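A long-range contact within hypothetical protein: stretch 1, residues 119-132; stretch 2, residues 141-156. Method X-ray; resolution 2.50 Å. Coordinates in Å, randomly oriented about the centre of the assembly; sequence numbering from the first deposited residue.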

# COMPACT_ATOMS: atom_id res chain seq x y z
N LEU A 119 21.62 18.07 -5.18
CA LEU A 119 22.11 18.25 -6.54
C LEU A 119 23.62 18.06 -6.58
O LEU A 119 24.35 18.65 -5.78
CB LEU A 119 21.74 19.64 -7.05
CG LEU A 119 21.96 19.88 -8.54
CD1 LEU A 119 21.02 19.04 -9.39
CD2 LEU A 119 21.79 21.36 -8.84
N TYR A 120 24.08 17.23 -7.52
CA TYR A 120 25.50 16.90 -7.66
C TYR A 120 25.98 17.25 -9.06
O TYR A 120 25.28 17.01 -10.04
CB TYR A 120 25.72 15.41 -7.41
CG TYR A 120 25.29 14.94 -6.05
CD1 TYR A 120 23.96 14.60 -5.80
CD2 TYR A 120 26.20 14.82 -5.01
CE1 TYR A 120 23.55 14.16 -4.55
CE2 TYR A 120 25.80 14.38 -3.75
CZ TYR A 120 24.48 14.06 -3.53
OH TYR A 120 24.08 13.62 -2.29
N GLY A 121 27.18 17.82 -9.15
CA GLY A 121 27.79 18.16 -10.44
C GLY A 121 29.03 17.34 -10.73
O GLY A 121 29.77 16.97 -9.81
N ILE A 122 29.28 17.08 -12.01
CA ILE A 122 30.49 16.38 -12.44
C ILE A 122 31.59 17.41 -12.73
O ILE A 122 31.46 18.21 -13.66
CB ILE A 122 30.27 15.56 -13.73
CG1 ILE A 122 28.95 14.78 -13.68
CG2 ILE A 122 31.44 14.61 -13.97
CD1 ILE A 122 28.84 13.80 -12.54
N ASN A 123 32.67 17.38 -11.95
CA ASN A 123 33.80 18.27 -12.17
C ASN A 123 34.86 17.57 -13.02
O ASN A 123 35.61 16.73 -12.52
CB ASN A 123 34.40 18.72 -10.84
CG ASN A 123 35.41 19.84 -11.00
OD1 ASN A 123 36.61 19.62 -10.93
ND2 ASN A 123 34.92 21.05 -11.25
N GLU A 124 34.91 17.91 -14.30
CA GLU A 124 35.83 17.26 -15.23
C GLU A 124 37.28 17.74 -15.07
O GLU A 124 38.19 17.08 -15.55
CB GLU A 124 35.37 17.46 -16.68
CG GLU A 124 34.03 16.81 -17.02
CD GLU A 124 34.03 15.30 -16.90
OE1 GLU A 124 35.10 14.69 -16.69
OE2 GLU A 124 32.94 14.70 -17.02
N THR A 125 37.48 18.88 -14.42
CA THR A 125 38.84 19.36 -14.15
C THR A 125 39.52 18.48 -13.09
O THR A 125 40.59 17.92 -13.34
CB THR A 125 38.83 20.83 -13.68
OG1 THR A 125 38.12 21.64 -14.62
CG2 THR A 125 40.26 21.37 -13.54
N ASP A 126 38.88 18.35 -11.93
CA ASP A 126 39.45 17.58 -10.82
C ASP A 126 39.08 16.10 -10.88
O ASP A 126 39.58 15.31 -10.08
CB ASP A 126 39.00 18.14 -9.48
CG ASP A 126 39.38 19.60 -9.29
OD1 ASP A 126 39.66 20.30 -10.29
OD2 ASP A 126 39.40 20.05 -8.13
N LYS A 127 38.21 15.73 -11.83
CA LYS A 127 37.65 14.37 -11.90
C LYS A 127 37.01 13.98 -10.57
O LYS A 127 37.47 13.07 -9.88
CB LYS A 127 38.70 13.35 -12.34
CG LYS A 127 39.31 13.62 -13.70
CD LYS A 127 38.28 13.56 -14.82
CE LYS A 127 38.92 13.73 -16.19
NZ LYS A 127 37.91 13.71 -17.28
N THR A 128 35.94 14.70 -10.22
CA THR A 128 35.23 14.52 -8.96
C THR A 128 33.74 14.76 -9.12
O THR A 128 33.31 15.56 -9.96
CB THR A 128 35.74 15.50 -7.88
OG1 THR A 128 35.71 16.84 -8.40
CG2 THR A 128 37.16 15.16 -7.46
N ILE A 129 32.95 14.06 -8.31
CA ILE A 129 31.53 14.36 -8.13
C ILE A 129 31.44 15.35 -6.97
O ILE A 129 31.97 15.07 -5.90
CB ILE A 129 30.72 13.11 -7.75
CG1 ILE A 129 30.93 11.99 -8.77
CG2 ILE A 129 29.24 13.45 -7.62
CD1 ILE A 129 30.46 12.33 -10.16
N GLU A 130 30.78 16.48 -7.19
CA GLU A 130 30.66 17.51 -6.17
C GLU A 130 29.21 17.73 -5.80
O GLU A 130 28.35 17.79 -6.67
CB GLU A 130 31.25 18.84 -6.68
CG GLU A 130 32.77 18.87 -6.75
CD GLU A 130 33.32 20.22 -7.21
OE1 GLU A 130 32.53 21.10 -7.61
OE2 GLU A 130 34.56 20.38 -7.16
N ARG A 131 28.93 17.88 -4.50
CA ARG A 131 27.60 18.26 -4.06
C ARG A 131 27.41 19.75 -4.27
O ARG A 131 28.04 20.55 -3.60
CB ARG A 131 27.37 17.92 -2.60
CG ARG A 131 25.96 18.21 -2.12
CD ARG A 131 25.74 17.68 -0.72
NE ARG A 131 26.58 18.40 0.24
CZ ARG A 131 27.07 17.89 1.36
NH1 ARG A 131 26.84 16.62 1.70
NH2 ARG A 131 27.82 18.66 2.15
N ALA A 132 26.55 20.12 -5.22
CA ALA A 132 26.37 21.52 -5.61
C ALA A 132 25.30 22.21 -4.78
O ALA A 132 25.38 23.41 -4.53
CB ALA A 132 26.02 21.61 -7.09
N LYS A 141 29.66 15.36 3.72
CA LYS A 141 30.93 15.24 2.98
C LYS A 141 30.70 15.65 1.51
O LYS A 141 29.84 15.08 0.83
CB LYS A 141 31.45 13.80 3.10
CG LYS A 141 32.87 13.58 2.58
CD LYS A 141 32.86 12.99 1.18
CE LYS A 141 32.47 11.52 1.16
NZ LYS A 141 33.61 10.63 0.81
N LYS A 142 31.48 16.61 1.01
CA LYS A 142 31.13 17.37 -0.20
C LYS A 142 31.58 16.79 -1.55
O LYS A 142 30.95 17.06 -2.57
CB LYS A 142 31.69 18.80 -0.11
CG LYS A 142 31.18 19.62 1.05
CD LYS A 142 31.59 21.08 0.90
CE LYS A 142 31.33 21.87 2.18
NZ LYS A 142 29.91 21.82 2.61
N THR A 143 32.67 16.01 -1.55
CA THR A 143 33.32 15.60 -2.80
C THR A 143 33.61 14.10 -2.84
O THR A 143 33.93 13.50 -1.82
CB THR A 143 34.63 16.40 -3.02
OG1 THR A 143 34.30 17.78 -3.11
CG2 THR A 143 35.34 15.97 -4.29
N TRP A 144 33.50 13.50 -4.03
CA TRP A 144 33.85 12.09 -4.24
C TRP A 144 34.81 11.96 -5.41
O TRP A 144 34.62 12.58 -6.46
CB TRP A 144 32.60 11.25 -4.51
CG TRP A 144 31.71 11.06 -3.33
CD1 TRP A 144 31.66 9.97 -2.51
CD2 TRP A 144 30.73 11.98 -2.84
NE1 TRP A 144 30.71 10.16 -1.53
CE2 TRP A 144 30.13 11.38 -1.71
CE3 TRP A 144 30.31 13.25 -3.24
CZ2 TRP A 144 29.12 12.01 -0.98
CZ3 TRP A 144 29.31 13.88 -2.52
CH2 TRP A 144 28.72 13.26 -1.40
N ASP A 145 35.84 11.14 -5.23
CA ASP A 145 36.89 10.97 -6.23
C ASP A 145 36.39 10.09 -7.37
O ASP A 145 35.90 8.99 -7.14
CB ASP A 145 38.14 10.36 -5.59
CG ASP A 145 39.26 10.10 -6.58
OD1 ASP A 145 39.32 10.78 -7.63
OD2 ASP A 145 40.08 9.21 -6.29
N MSE A 146 36.54 10.59 -8.60
CA MSE A 146 35.99 9.92 -9.78
C MSE A 146 37.09 9.40 -10.67
O MSE A 146 36.84 9.11 -11.85
CB MSE A 146 35.15 10.96 -10.52
CG MSE A 146 33.96 10.34 -11.23
SE MSE A 146 33.09 11.68 -12.39
CE MSE A 146 34.54 12.04 -13.66
N SER A 147 38.30 9.26 -10.13
CA SER A 147 39.48 8.97 -10.95
C SER A 147 39.60 7.50 -11.39
O SER A 147 40.34 7.20 -12.32
CB SER A 147 40.76 9.39 -10.22
OG SER A 147 40.90 8.69 -8.99
N ALA A 148 38.89 6.60 -10.72
CA ALA A 148 38.83 5.20 -11.15
C ALA A 148 38.05 5.08 -12.46
O ALA A 148 38.34 4.21 -13.28
CB ALA A 148 38.20 4.34 -10.07
N HIS A 149 37.05 5.94 -12.65
CA HIS A 149 36.29 6.00 -13.91
C HIS A 149 36.12 7.47 -14.32
O HIS A 149 35.03 8.02 -14.22
CB HIS A 149 34.93 5.32 -13.76
CG HIS A 149 35.02 3.85 -13.48
ND1 HIS A 149 35.48 2.94 -14.40
CD2 HIS A 149 34.73 3.14 -12.36
CE1 HIS A 149 35.46 1.73 -13.88
NE2 HIS A 149 35.01 1.82 -12.64
N PRO A 150 37.21 8.10 -14.80
CA PRO A 150 37.18 9.53 -15.12
C PRO A 150 36.24 9.88 -16.27
O PRO A 150 35.86 11.04 -16.41
CB PRO A 150 38.63 9.84 -15.50
CG PRO A 150 39.19 8.54 -15.96
CD PRO A 150 38.50 7.47 -15.17
N ASP A 151 35.87 8.89 -17.07
CA ASP A 151 34.97 9.08 -18.21
C ASP A 151 33.49 8.86 -17.85
O ASP A 151 32.65 8.74 -18.74
CB ASP A 151 35.37 8.13 -19.35
CG ASP A 151 35.38 6.66 -18.94
OD1 ASP A 151 35.68 6.35 -17.76
OD2 ASP A 151 35.10 5.80 -19.80
N PHE A 152 33.19 8.84 -16.55
CA PHE A 152 31.83 8.59 -16.05
C PHE A 152 30.84 9.51 -16.76
O PHE A 152 31.04 10.72 -16.82
CB PHE A 152 31.77 8.80 -14.53
CG PHE A 152 30.60 8.13 -13.85
CD1 PHE A 152 30.21 6.84 -14.19
CD2 PHE A 152 29.95 8.76 -12.80
CE1 PHE A 152 29.15 6.22 -13.53
CE2 PHE A 152 28.90 8.15 -12.14
CZ PHE A 152 28.50 6.88 -12.50
N ARG A 153 29.77 8.92 -17.27
CA ARG A 153 28.95 9.54 -18.30
C ARG A 153 27.49 9.18 -18.09
O ARG A 153 27.18 8.14 -17.53
CB ARG A 153 29.42 8.98 -19.64
CG ARG A 153 29.12 9.82 -20.86
CD ARG A 153 29.92 9.29 -22.03
NE ARG A 153 29.59 7.90 -22.34
CZ ARG A 153 28.98 7.47 -23.45
NH1 ARG A 153 28.63 8.32 -24.42
NH2 ARG A 153 28.73 6.18 -23.60
N SER A 154 26.59 10.05 -18.56
CA SER A 154 25.15 9.77 -18.54
C SER A 154 24.69 9.48 -17.12
O SER A 154 24.00 8.49 -16.85
CB SER A 154 24.83 8.58 -19.46
OG SER A 154 23.44 8.46 -19.66
N VAL A 155 25.06 10.37 -16.21
CA VAL A 155 24.91 10.13 -14.79
C VAL A 155 23.48 10.36 -14.33
O VAL A 155 22.88 11.40 -14.60
CB VAL A 155 25.88 11.00 -13.99
CG1 VAL A 155 25.74 10.72 -12.50
CG2 VAL A 155 27.31 10.73 -14.45
N VAL A 156 22.93 9.37 -13.62
CA VAL A 156 21.56 9.39 -13.15
C VAL A 156 21.47 8.80 -11.76
O VAL A 156 22.42 8.19 -11.27
CB VAL A 156 20.63 8.59 -14.08
CG1 VAL A 156 20.60 9.20 -15.47
CG2 VAL A 156 21.07 7.13 -14.16

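How does stretch 2 begin its pairing with stretch 1? At Lys-142 the backbone carbonyl O accepts a hydrogen bond from Arg-131 N at 2.9 Å, the straightest of the backbone bonds between the stretches. The long side chain of Arg-131 then lies along the chain at Lys-141 and Lys-142, with Lys-141 O and Lys-142 CA over one face of its guanidinium. Two like charges come close here, Arg-131 NH2 lying 3.8 Å from Lys-142 NZ.

What makes residues 143-145 a true strand partner? They run antiparallel to strand 128-132, and Trp-144 pairs with Ile-129 through two hydrogen bonds: Trp-144 N to Ile-129 O and Ile-129 N to Trp-144 O, both 2.9 Å. The flanking pairs, Thr-143 with Glu-130 and Asp-145 with Thr-128, lack such bonds, but CA-H...O contacts lie alongside, with Thr-128 CA 3.2 Å from Trp-144 O and Thr-143 CA 3.4 Å from Ile-129 O. Side chains alternate accordingly. Thr-143, Asp-145, Thr-128 and Glu-130 share the more open face, where polar groups can meet solvent and Thr-128 CB packs 3.6 Å from Thr-143 CG2. Trp-144 and Ile-129 point to the other face and are buried. There the indole meets Tyr-120 obliquely, Tyr-120 CE2 lying 3.8 Å from Trp-144 CZ3, while Trp-144 NE1 is satisfied elsewhere in the structure. Asp-145 accepts two hydrogen bonds from Ser-147, from N at OD1 (3.1 Å) and from OG at OD2 (2.9 Å).

How does the contact continue once the strand ends? Met-146, a selenomethionine, gives its backbone N to Lys-127 O in a 2.9 Å hydrogen bond, one more backbone bond just past the paired strands. Its flexible, apolar side chain suits the buried space beside two isoleucines: Met-146 SE lies 3.5 Å from Ile-129 CD1 and 3.7 Å from Ile-122 CG2.

What do the turn and the residues after it contribute? The type I turn from His-149 to Phe-152 presents Pro-150 to Lys-127, whose NZ makes a weak 3.5 Å hydrogen bond to Pro-150 O and whose CD packs 3.8 Å from Pro-150 CB. A salt bridge from Lys-127 NZ to Glu-124 OE1, 3.0 Å, also engages the amine. Beyond the turn, the buried Phe-152 offers its ring edge to Ile-129, with Phe-152 CD2 4.5 Å from Ile-129 CD1. Val-155 adds a last apolar contact, its CG2 3.9 Å from Ile-122 CD1.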